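Local atomic coordinates of beta-1,4-galactanase (Humicola insolens, PDB entry 1HJQ), a protein that hydrolyses the beta-1,4-galactosidic linkages of type I arabinogalactans as a family 53 glycoside hydrolase. Residues 135-140 against 177-182. Numbering follows the deposited sequence.
Sequences EITQGL and VHLDNG
With CG anti to its backbone N (chi1 175°), His178 lays its imidazole beside Glu135, whose own CG stands anti to the carbonyl carbon (chi1 -61°) and whose chain runs on extended from there. The two side chains lie alongside and point the same way: Glu135 CG rests 3.3 Å from His178 NE2, and Glu135 N sits over one ring face, displaced toward the rim. The carboxylate is turned 46° from the imidazole plane, and its OE2 stays 4.4 Å from His178 NE2. Both polar ends are hydrogen-bonded outside the two segments, Glu135 OE2 to Ser212 OG and His178 NE2 to Glu245 OE2. The main chains are joined by a hydrogen bond from Ile136 N to His178 O (2.9 Å). Ile136 also brings CG1 to 4.0 Å from Leu179 CD1 and CD1 to 4.1 Å from Val177 CG1, and touches Leu157 of helix 150-165. Further along, the side chains of Asp180 and Thr137 cross at about a right angle; Thr137 OG1 probably donates a hydrogen bond to Asp180 OD1, though the modelled 2.4 Å is doubtfully short. Asp180 CB lies 3.3 Å from Glu135 OE2. This buried contact ties the loop after strand 129-132 to the end of strand 174-179, neighbouring strands of a (beta/alpha)8 TIM barrel. It belongs to the clan GH-A catalytic centre, where Glu135 is the probable proton donor on the loop after the fourth strand and Glu245, the probable nucleophile hydrogen-bonded to His178, ends the seventh.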
loop_
_atom_site.group_PDB
_atom_site.type_symbol
_atom_site.label_atom_id
_atom_site.label_comp_id
_atom_site.label_asym_id
_atom_site.label_seq_id
_atom_site.Cartn_x
_atom_site.Cartn_y
_atom_site.Cartn_z
ATOM N N GLU A 135 6.942 -1.782 -1.931
ATOM C CA GLU A 135 7.744 -1.053 -2.911
ATOM C C GLU A 135 9.098 -1.747 -3.064
ATOM O O GLU A 135 10.147 -1.113 -2.933
ATOM C CB GLU A 135 7.966 0.404 -2.468
ATOM C CG GLU A 135 6.696 1.229 -2.296
ATOM C CD GLU A 135 6.964 2.738 -2.243
ATOM O OE1 GLU A 135 7.851 3.170 -1.478
ATOM O OE2 GLU A 135 6.281 3.498 -2.963
ATOM N N ILE A 136 9.065 -3.050 -3.334
ATOM C CA ILE A 136 10.283 -3.834 -3.484
ATOM C C ILE A 136 10.964 -3.712 -4.852
ATOM O O ILE A 136 11.574 -4.664 -5.329
ATOM C CB ILE A 136 10.015 -5.330 -3.182
ATOM C CG1 ILE A 136 8.906 -5.871 -4.098
ATOM C CG2 ILE A 136 9.623 -5.490 -1.720
ATOM C CD1 ILE A 136 8.556 -7.353 -3.878
ATOM N N THR A 137 10.885 -2.529 -5.461
ATOM C CA THR A 137 11.492 -2.287 -6.767
ATOM C C THR A 137 12.976 -2.642 -6.818
ATOM O O THR A 137 13.466 -3.129 -7.836
ATOM C CB THR A 137 11.364 -0.823 -7.179
ATOM O OG1 THR A 137 10.023 -0.376 -6.955
ATOM C CG2 THR A 137 11.713 -0.669 -8.639
ATOM N N GLN A 138 13.698 -2.367 -5.737
ATOM C CA GLN A 138 15.120 -2.694 -5.684
ATOM C C GLN A 138 15.283 -3.962 -4.853
ATOM O O GLN A 138 16.328 -4.193 -4.235
ATOM C CB GLN A 138 15.933 -1.554 -5.056
ATOM C CG GLN A 138 15.950 -0.255 -5.861
ATOM C CD GLN A 138 16.265 -0.468 -7.342
ATOM O OE1 GLN A 138 17.280 -1.073 -7.699
ATOM N NE2 GLN A 138 15.391 0.036 -8.212
ATOM N N GLY A 139 14.230 -4.774 -4.837
ATOM C CA GLY A 139 14.267 -6.014 -4.086
ATOM C C GLY A 139 13.856 -5.850 -2.632
ATOM O O GLY A 139 13.358 -4.796 -2.233
ATOM N N LEU A 140 14.075 -6.902 -1.845
ATOM C CA LEU A 140 13.728 -6.905 -0.430
ATOM C C LEU A 140 14.746 -7.725 0.342
ATOM O O LEU A 140 15.598 -8.380 -0.253
ATOM C CB LEU A 140 12.341 -7.520 -0.220
ATOM C CG LEU A 140 12.192 -9.028 -0.454
ATOM C CD1 LEU A 140 10.840 -9.485 0.053
ATOM C CD2 LEU A 140 12.333 -9.360 -1.925
ATOM N N VAL A 177 2.211 -8.113 -5.413
ATOM C CA VAL A 177 3.610 -7.707 -5.473
ATOM C C VAL A 177 3.515 -6.201 -5.672
ATOM O O VAL A 177 2.858 -5.724 -6.598
ATOM C CB VAL A 177 4.365 -8.370 -6.648
ATOM C CG1 VAL A 177 5.735 -7.707 -6.826
ATOM C CG2 VAL A 177 4.546 -9.859 -6.362
ATOM N N HIS A 178 4.154 -5.463 -4.772
ATOM C CA HIS A 178 4.109 -4.009 -4.771
ATOM C C HIS A 178 5.420 -3.339 -5.170
ATOM O O HIS A 178 6.461 -3.550 -4.545
ATOM C CB HIS A 178 3.665 -3.545 -3.374
ATOM C CG HIS A 178 3.679 -2.061 -3.181
ATOM N ND1 HIS A 178 3.627 -1.171 -4.232
ATOM C CD2 HIS A 178 3.710 -1.313 -2.053
ATOM C CE1 HIS A 178 3.631 0.064 -3.759
ATOM N NE2 HIS A 178 3.680 0.005 -2.441
ATOM N N LEU A 179 5.346 -2.533 -6.224
ATOM C CA LEU A 179 6.492 -1.792 -6.742
ATOM C C LEU A 179 6.109 -0.322 -6.749
ATOM O O LEU A 179 4.929 0.003 -6.846
ATOM C CB LEU A 179 6.803 -2.233 -8.174
ATOM C CG LEU A 179 7.760 -3.392 -8.455
ATOM C CD1 LEU A 179 7.484 -4.557 -7.552
ATOM C CD2 LEU A 179 7.616 -3.793 -9.913
ATOM N N ASP A 180 7.091 0.567 -6.645
ATOM C CA ASP A 180 6.807 1.998 -6.669
ATOM C C ASP A 180 6.878 2.454 -8.127
ATOM O O ASP A 180 7.103 1.632 -9.014
ATOM C CB ASP A 180 7.816 2.762 -5.790
ATOM C CG ASP A 180 9.163 3.001 -6.480
ATOM O OD1 ASP A 180 9.746 2.042 -7.041
ATOM O OD2 ASP A 180 9.641 4.160 -6.442
ATOM N N ASN A 181 6.672 3.744 -8.379
ATOM C CA ASN A 181 6.717 4.297 -9.735
ATOM C C ASN A 181 5.902 3.541 -10.782
ATOM O O ASN A 181 6.409 3.220 -11.849
ATOM C CB ASN A 181 8.162 4.395 -10.219
ATOM C CG ASN A 181 8.963 5.423 -9.454
ATOM O OD1 ASN A 181 8.424 6.428 -8.989
ATOM N ND2 ASN A 181 10.258 5.190 -9.335
ATOM N N GLY A 182 4.637 3.273 -10.481
ATOM C CA GLY A 182 3.784 2.559 -11.410
ATOM C C GLY A 182 3.661 3.236 -12.753
ATOM O O GLY A 182 3.251 2.606 -13.726
#